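Long-range contacts in coronin (Toxoplasma gondii, PDB 4OZU), which probably binds actin filaments, as coronins generally do, and is represented here by its WD40 beta-propeller domain alone: residues A[133-138]-A[176-181]; A[186-191]-A[221-226]. All coordinates share one frame; numbering follows the deposited sequence.

Interaction 1 of 2, residues A[133-138]-A[176-181]; sequences VLSAEW and LSAKWS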
ATOM      1  N   VAL A 133      -4.772 -15.391   5.890  1.00 32.76           N
ATOM      2  CA  VAL A 133      -3.823 -14.297   5.999  1.00 22.54           C
ATOM      3  C   VAL A 133      -4.350 -13.123   5.192  1.00 28.76           C
ATOM      4  O   VAL A 133      -4.766 -13.286   4.041  1.00 26.39           O
ATOM      5  CB  VAL A 133      -2.431 -14.715   5.524  1.00 23.23           C
ATOM      6  CG1 VAL A 133      -1.481 -13.531   5.542  1.00 28.25           C
ATOM      7  CG2 VAL A 133      -1.899 -15.829   6.422  1.00 29.57           C
ATOM      8  N   LEU A 134      -4.334 -11.945   5.808  1.00 24.38           N
ATOM      9  CA  LEU A 134      -5.036 -10.787   5.274  1.00 24.94           C
ATOM     10  C   LEU A 134      -4.108  -9.703   4.747  1.00 27.11           C
ATOM     11  O   LEU A 134      -4.558  -8.774   4.080  1.00 26.06           O
ATOM     12  CB  LEU A 134      -5.935 -10.182   6.349  1.00 24.56           C
ATOM     13  CG  LEU A 134      -6.984 -11.107   6.966  1.00 28.18           C
ATOM     14  CD1 LEU A 134      -7.736 -10.372   8.059  1.00 33.21           C
ATOM     15  CD2 LEU A 134      -7.947 -11.629   5.906  1.00 36.09           C
ATOM     16  N   SER A 135      -2.825  -9.805   5.063  1.00 24.28           N
ATOM     17  CA  SER A 135      -1.864  -8.839   4.566  1.00 23.43           C
ATOM     18  C   SER A 135      -0.496  -9.467   4.391  1.00 22.75           C
ATOM     19  O   SER A 135      -0.155 -10.437   5.055  1.00 24.07           O
ATOM     20  CB  SER A 135      -1.776  -7.638   5.510  1.00 30.59           C
ATOM     21  OG  SER A 135      -1.322  -8.027   6.791  1.00 38.24           O
ATOM     22  N   ALA A 136       0.275  -8.903   3.470  1.00 20.11           N
ATOM     23  CA  ALA A 136       1.654  -9.297   3.256  1.00 19.55           C
ATOM     24  C   ALA A 136       2.396  -8.044   2.817  1.00 19.65           C
ATOM     25  O   ALA A 136       2.237  -7.592   1.685  1.00 23.92           O
ATOM     26  CB  ALA A 136       1.761 -10.390   2.218  1.00 23.88           C
ATOM     27  N   GLU A 137       3.186  -7.486   3.728  1.00 20.54           N
ATOM     28  CA  GLU A 137       3.850  -6.206   3.503  1.00 21.75           C
ATOM     29  C   GLU A 137       5.366  -6.306   3.641  1.00 17.52           C
ATOM     30  O   GLU A 137       5.894  -6.780   4.655  1.00 18.96           O
ATOM     31  CB  GLU A 137       3.318  -5.160   4.484  1.00 23.31           C
ATOM     32  CG  GLU A 137       1.872  -4.744   4.236  1.00 24.96           C
ATOM     33  CD  GLU A 137       1.720  -3.677   3.163  1.00 37.28           C
ATOM     34  OE1 GLU A 137       2.729  -3.052   2.776  1.00 31.51           O
ATOM     35  OE2 GLU A 137       0.576  -3.460   2.711  1.00 31.68           O
ATOM     36  N   TRP A 138       6.055  -5.830   2.613  1.00 20.29           N
ATOM     37  CA  TRP A 138       7.506  -5.833   2.587  1.00 19.77           C
ATOM     38  C   TRP A 138       8.082  -4.666   3.365  1.00 22.55           C
ATOM     39  O   TRP A 138       7.600  -3.536   3.255  1.00 20.40           O
ATOM     40  CB  TRP A 138       8.017  -5.740   1.153  1.00 19.46           C
ATOM     41  CG  TRP A 138       7.643  -6.858   0.250  1.00 19.52           C
ATOM     42  CD1 TRP A 138       6.605  -6.889  -0.637  1.00 23.19           C
ATOM     43  CD2 TRP A 138       8.340  -8.095   0.096  1.00 18.06           C
ATOM     44  NE1 TRP A 138       6.606  -8.081  -1.325  1.00 21.56           N
ATOM     45  CE2 TRP A 138       7.660  -8.838  -0.892  1.00 22.50           C
ATOM     46  CE3 TRP A 138       9.473  -8.650   0.700  1.00 22.59           C
ATOM     47  CZ2 TRP A 138       8.077 -10.102  -1.289  1.00 23.43           C
ATOM     48  CZ3 TRP A 138       9.878  -9.915   0.311  1.00 21.60           C
ATOM     49  CH2 TRP A 138       9.182 -10.625  -0.675  1.00 22.93           C
ATOM     50  N   LEU A 176      -6.849  -5.830  10.793  1.00 23.66           N
ATOM     51  CA  LEU A 176      -7.576  -5.125   9.740  1.00 23.91           C
ATOM     52  C   LEU A 176      -6.610  -4.371   8.828  1.00 22.68           C
ATOM     53  O   LEU A 176      -6.944  -4.063   7.681  1.00 30.80           O
ATOM     54  CB  LEU A 176      -8.590  -4.153  10.346  1.00 27.58           C
ATOM     55  CG  LEU A 176      -9.788  -4.775  11.067  1.00 32.45           C
ATOM     56  CD1 LEU A 176     -10.559  -3.715  11.826  1.00 58.99           C
ATOM     57  CD2 LEU A 176     -10.692  -5.487  10.078  1.00 39.15           C
ATOM     58  N   SER A 177      -5.419  -4.076   9.338  1.00 20.67           N
ATOM     59  CA  SER A 177      -4.372  -3.484   8.516  1.00 20.58           C
ATOM     60  C   SER A 177      -3.027  -3.632   9.208  1.00 23.96           C
ATOM     61  O   SER A 177      -2.957  -3.767  10.432  1.00 23.34           O
ATOM     62  CB  SER A 177      -4.670  -2.009   8.226  1.00 23.91           C
ATOM     63  OG  SER A 177      -4.432  -1.199   9.361  1.00 26.16           O
ATOM     64  N   ALA A 178      -1.960  -3.631   8.417  1.00 24.16           N
ATOM     65  CA  ALA A 178      -0.609  -3.726   8.948  1.00 23.79           C
ATOM     66  C   ALA A 178       0.326  -3.029   7.973  1.00 28.31           C
ATOM     67  O   ALA A 178       0.317  -3.334   6.786  1.00 26.53           O
ATOM     68  CB  ALA A 178      -0.201  -5.173   9.160  1.00 25.29           C
ATOM     69  N   LYS A 179       1.100  -2.069   8.473  1.00 21.21           N
ATOM     70  CA  LYS A 179       1.967  -1.257   7.629  1.00 21.75           C
ATOM     71  C   LYS A 179       3.301  -0.990   8.319  1.00 19.04           C
ATOM     72  O   LYS A 179       3.358  -0.854   9.535  1.00 16.55           O
ATOM     73  CB  LYS A 179       1.296   0.080   7.283  1.00 19.09           C
ATOM     74  CG  LYS A 179       0.043  -0.027   6.434  1.00 22.82           C
ATOM     75  CD  LYS A 179       0.378  -0.288   4.975  1.00 36.12           C
ATOM     76  CE  LYS A 179      -0.880  -0.532   4.162  1.00 49.76           C
ATOM     77  NZ  LYS A 179      -0.569  -0.851   2.744  1.00 64.32           N
ATOM     78  N   TRP A 180       4.362  -0.913   7.524  1.00 20.08           N
ATOM     79  CA  TRP A 180       5.705  -0.612   8.017  1.00 16.23           C
ATOM     80  C   TRP A 180       6.020   0.887   8.059  1.00 21.24           C
ATOM     81  O   TRP A 180       5.675   1.638   7.139  1.00 19.36           O
ATOM     82  CB  TRP A 180       6.765  -1.245   7.123  1.00 18.00           C
ATOM     83  CG  TRP A 180       6.913  -2.709   7.166  1.00 21.19           C
ATOM     84  CD1 TRP A 180       6.401  -3.619   6.284  1.00 22.23           C
ATOM     85  CD2 TRP A 180       7.686  -3.447   8.105  1.00 18.99           C
ATOM     86  NE1 TRP A 180       6.797  -4.888   6.637  1.00 19.70           N
ATOM     87  CE2 TRP A 180       7.591  -4.806   7.753  1.00 21.11           C
ATOM     88  CE3 TRP A 180       8.446  -3.091   9.222  1.00 18.79           C
ATOM     89  CZ2 TRP A 180       8.230  -5.805   8.479  1.00 18.91           C
ATOM     90  CZ3 TRP A 180       9.074  -4.079   9.937  1.00 17.91           C
ATOM     91  CH2 TRP A 180       8.967  -5.423   9.564  1.00 18.92           C
ATOM     92  N   SER A 181       6.727   1.299   9.104  1.00 18.47           N
ATOM     93  CA  SER A 181       7.377   2.607   9.130  1.00 17.53           C
ATOM     94  C   SER A 181       8.370   2.742   7.984  1.00 16.34           C
ATOM     95  O   SER A 181       9.016   1.773   7.606  1.00 18.82           O
ATOM     96  CB  SER A 181       8.103   2.802  10.462  1.00 17.43           C
ATOM     97  OG  SER A 181       8.946   3.940  10.422  1.00 28.45           O
TER
HETATM   98  O   HOH W   1       4.051  -1.381   4.758  1.00 19.73           O
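E137 and W180 bury the largest shares of this contact, and K179 adds a charge. Strands 133-138 and 176-180 run nearly parallel, 13° apart, but belong to different sheets, so side chains bridge the gap. The CG of E137 stands beside its backbone N, anti to the carbonyl carbon (chi1 -69°). This puts E137 CG 3.3 Å from A178 O. One bend, at chi2, then turns the carboxylate toward K179. The CB of K179 points away from the other strand. A bend at chi2 (-77°) and an extended outer chain bring its amine back, crossing E137 obliquely. K179 NZ then forms a salt bridge with E137 OE2 at 2.8 Å, reaching it from above the carboxylate plane. The other oxygen, E137 OE1, accepts a hydrogen bond from a water, which in turn accepts one from W180 N. Both carboxylate oxygens are thus held, which should limit rotation of the group. W180 turns its indole edge to strand 133-138. W180 NE1 donates to E137 O at 2.9 Å. E137 O lies close to the indole plane, while W180 NE1 stands well above the plane of that carbonyl. W180 CD1 also lies 3.3 Å from W138 O. Further back, S135 OG packs on A178 CB at 3.9 Å. A classic beta bulge sets L134 and S135 together opposite G149 of strand 145-150. That strand pairs with strand 133-138, and its I145 and A147 also touch the W180 side chain. W138 faces the preceding sheet, where its NE1 bonds N86 O and its ring packs on strand 94-99.

Interaction 2 of 2, residues A[186-191]-A[221-226]; sequences LLACTT and CTWIDG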
ATOM      1  N   LEU A 186       9.595  -0.360  12.797  1.00 19.81           N
ATOM      2  CA  LEU A 186       8.332  -0.610  13.477  1.00 19.76           C
ATOM      3  C   LEU A 186       7.214  -0.912  12.493  1.00 20.06           C
ATOM      4  O   LEU A 186       7.231  -0.452  11.347  1.00 19.34           O
ATOM      5  CB  LEU A 186       7.945   0.591  14.340  1.00 17.76           C
ATOM      6  CG  LEU A 186       8.924   0.955  15.459  1.00 19.62           C
ATOM      7  CD1 LEU A 186       8.491   2.237  16.173  1.00 22.39           C
ATOM      8  CD2 LEU A 186       9.067  -0.190  16.456  1.00 23.36           C
ATOM      9  N   LEU A 187       6.254  -1.702  12.964  1.00 20.98           N
ATOM     10  CA  LEU A 187       5.040  -1.997  12.230  1.00 18.13           C
ATOM     11  C   LEU A 187       3.876  -1.416  13.017  1.00 20.05           C
ATOM     12  O   LEU A 187       3.908  -1.396  14.251  1.00 22.12           O
ATOM     13  CB  LEU A 187       4.876  -3.501  12.043  1.00 22.46           C
ATOM     14  CG  LEU A 187       3.719  -3.949  11.152  1.00 21.52           C
ATOM     15  CD1 LEU A 187       4.221  -4.337   9.775  1.00 33.57           C
ATOM     16  CD2 LEU A 187       3.001  -5.093  11.816  1.00 30.46           C
ATOM     17  N   ALA A 188       2.885  -0.895  12.307  1.00 18.88           N
ATOM     18  CA  ALA A 188       1.637  -0.471  12.925  1.00 16.62           C
ATOM     19  C   ALA A 188       0.522  -1.325  12.371  1.00 18.61           C
ATOM     20  O   ALA A 188       0.519  -1.667  11.182  1.00 19.84           O
ATOM     21  CB  ALA A 188       1.369   0.995  12.682  1.00 19.03           C
ATOM     22  N   CYS A 189      -0.416  -1.689  13.233  1.00 21.62           N
ATOM     23  CA  CYS A 189      -1.567  -2.464  12.795  1.00 22.15           C
ATOM     24  C   CYS A 189      -2.819  -2.047  13.543  1.00 23.07           C
ATOM     25  O   CYS A 189      -2.747  -1.529  14.652  1.00 25.52           O
ATOM     26  CB  CYS A 189      -1.320  -3.961  12.980  1.00 24.22           C
ATOM     27  SG  CYS A 189      -0.948  -4.465  14.674  1.00 28.60           S
ATOM     28  N   THR A 190      -3.964  -2.248  12.899  1.00 21.16           N
ATOM     29  CA  THR A 190      -5.253  -2.043  13.531  1.00 20.26           C
ATOM     30  C   THR A 190      -5.922  -3.388  13.746  1.00 25.43           C
ATOM     31  O   THR A 190      -5.742  -4.314  12.957  1.00 23.93           O
ATOM     32  CB  THR A 190      -6.168  -1.146  12.689  1.00 22.75           C
ATOM     33  OG1 THR A 190      -6.236  -1.660  11.357  1.00 21.27           O
ATOM     34  CG2 THR A 190      -5.624   0.289  12.652  1.00 22.32           C
ATOM     35  N   THR A 191      -6.686  -3.490  14.823  1.00 23.60           N
ATOM     36  CA  THR A 191      -7.425  -4.710  15.112  1.00 25.76           C
ATOM     37  C   THR A 191      -8.889  -4.393  15.344  1.00 26.90           C
ATOM     38  O   THR A 191      -9.279  -3.231  15.493  1.00 31.13           O
ATOM     39  CB  THR A 191      -6.844  -5.452  16.331  1.00 35.11           C
ATOM     40  OG1 THR A 191      -6.533  -4.512  17.367  1.00 34.12           O
ATOM     41  CG2 THR A 191      -5.574  -6.187  15.939  1.00 39.56           C
ATOM     42  N   CYS A 221      -4.728   1.861   9.006  1.00 20.06           N
ATOM     43  CA  CYS A 221      -3.610   2.747   9.287  1.00 16.67           C
ATOM     44  C   CYS A 221      -2.565   2.735   8.187  1.00 15.46           C
ATOM     45  O   CYS A 221      -2.550   1.868   7.322  1.00 19.34           O
ATOM     46  CB  CYS A 221      -2.943   2.383  10.616  1.00 18.02           C
ATOM     47  SG  CYS A 221      -1.892   0.891  10.564  1.00 24.10           S
ATOM     48  N   THR A 222      -1.717   3.753   8.225  1.00 16.54           N
ATOM     49  CA  THR A 222      -0.472   3.756   7.484  1.00 16.30           C
ATOM     50  C   THR A 222       0.480   4.713   8.199  1.00 24.48           C
ATOM     51  O   THR A 222       0.047   5.544   8.996  1.00 22.04           O
ATOM     52  CB  THR A 222      -0.671   4.169   6.023  1.00 23.25           C
ATOM     53  OG1 THR A 222       0.498   3.830   5.266  1.00 24.12           O
ATOM     54  CG2 THR A 222      -0.953   5.651   5.912  1.00 19.16           C
ATOM     55  N   TRP A 223       1.772   4.598   7.921  1.00 19.46           N
ATOM     56  CA  TRP A 223       2.748   5.487   8.525  1.00 18.86           C
ATOM     57  C   TRP A 223       2.850   6.776   7.730  1.00 17.76           C
ATOM     58  O   TRP A 223       2.670   6.771   6.514  1.00 22.16           O
ATOM     59  CB  TRP A 223       4.111   4.808   8.603  1.00 17.72           C
ATOM     60  CG  TRP A 223       4.160   3.760   9.640  1.00 17.56           C
ATOM     61  CD1 TRP A 223       3.705   2.485   9.530  1.00 19.83           C
ATOM     62  CD2 TRP A 223       4.698   3.887  10.962  1.00 15.83           C
ATOM     63  NE1 TRP A 223       3.926   1.799  10.703  1.00 18.51           N
ATOM     64  CE2 TRP A 223       4.532   2.640  11.600  1.00 16.97           C
ATOM     65  CE3 TRP A 223       5.306   4.928  11.668  1.00 17.57           C
ATOM     66  CZ2 TRP A 223       4.952   2.407  12.904  1.00 22.13           C
ATOM     67  CZ3 TRP A 223       5.720   4.692  12.971  1.00 18.69           C
ATOM     68  CH2 TRP A 223       5.539   3.442  13.572  1.00 21.95           C
ATOM     69  N   ILE A 224       3.123   7.874   8.429  1.00 17.67           N
ATOM     70  CA  ILE A 224       3.329   9.158   7.789  1.00 19.62           C
ATOM     71  C   ILE A 224       4.620   9.781   8.323  1.00 18.05           C
ATOM     72  O   ILE A 224       4.646  10.933   8.745  1.00 19.98           O
ATOM     73  CB  ILE A 224       2.109  10.098   7.994  1.00 19.22           C
ATOM     74  CG1 ILE A 224       1.740  10.195   9.480  1.00 21.80           C
ATOM     75  CG2 ILE A 224       0.927   9.593   7.172  1.00 18.61           C
ATOM     76  CD1 ILE A 224       0.602  11.153   9.783  1.00 23.49           C
ATOM     77  N   ASP A 225       5.688   8.980   8.310  1.00 20.08           N
ATOM     78  CA  ASP A 225       7.041   9.480   8.524  1.00 20.07           C
ATOM     79  C   ASP A 225       7.698   9.644   7.141  1.00 23.11           C
ATOM     80  O   ASP A 225       7.083  10.221   6.244  1.00 21.77           O
ATOM     81  CB  ASP A 225       7.840   8.566   9.484  1.00 19.94           C
ATOM     82  CG  ASP A 225       7.841   7.079   9.087  1.00 22.08           C
ATOM     83  OD1 ASP A 225       7.008   6.615   8.283  1.00 18.88           O
ATOM     84  OD2 ASP A 225       8.693   6.346   9.633  1.00 26.51           O
ATOM     85  N   GLY A 226       8.922   9.170   6.949  1.00 20.37           N
ATOM     86  CA  GLY A 226       9.594   9.399   5.684  1.00 21.74           C
ATOM     87  C   GLY A 226       9.969  10.859   5.472  1.00 16.69           C
ATOM     88  O   GLY A 226      10.033  11.652   6.420  1.00 19.28           O
TER
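W223, C221 and A188 bury the most surface here. Strands 187-191 and 221-223 run antiparallel in direction, at 169°, yet their axes are 6.8 Å apart and no hydrogen bond joins them. They meet through side chains. The CG of W223 lies beside its backbone N, anti to the carbonyl carbon (chi1 -73°), and the indole reaches across to strand 187-191. Its pyrrole edge meets the backbone there, with L187 C and A188 N in the ring plane. W223 NE1 and A188 N are 3.3 Å apart, but both are donors and do not bond. The NE1 proton goes instead to K179 O, on the strand that pairs with 187-191. A188 CB packs against the same part of the indole, 3.7 Å from W223 CE2. At the six-membered end, L186 CB lies 3.8 Å from W223 CZ2, and the two side chains cross obliquely. C221, two residues before W223, points to the same side. At chi1 76° C221 SG is flanked by its own backbone N and carbonyl carbon. From there C221 SG packs 3.9 Å from A188 CB and 3.6 Å from A188 O. T190 closes this end with T190 CG2 4.0 Å from C221 CB, while its OG1 hydrogen-bonds S177 and C219 O. V234 also touches W223, and L196 touches C221. Two four-stranded antiparallel sheets meet here, one with strand 187-191 second in order, the other starting with strand 220-223. This face-to-face packing of successive sheets is that of neighbouring blades in a WD40 beta-propeller.

Overall arrangement
Interactions 1 and 2 are consecutive blade-to-blade contacts of the propeller, with centres about 9 Å apart. They share the sheet that begins with strands 175-180 and 187-191, neighbours both in sequence and in the sheet. Interaction 1 joins this sheet to the preceding one, and interaction 2 joins it to the following one. The two also touch directly. S181 OG lies 2.5 Å from D225 OD2, a probable hydrogen bond, and S177 OG lies 2.7 Å from T190 OG1. W180 C packs 3.2 Å from W223 CD1. W180 NE1 bonds within interaction 1, whereas W223 NE1 of interaction 2 donates to K179 O of interaction 1; each acceptor lies in the sheet preceding its tryptophan's.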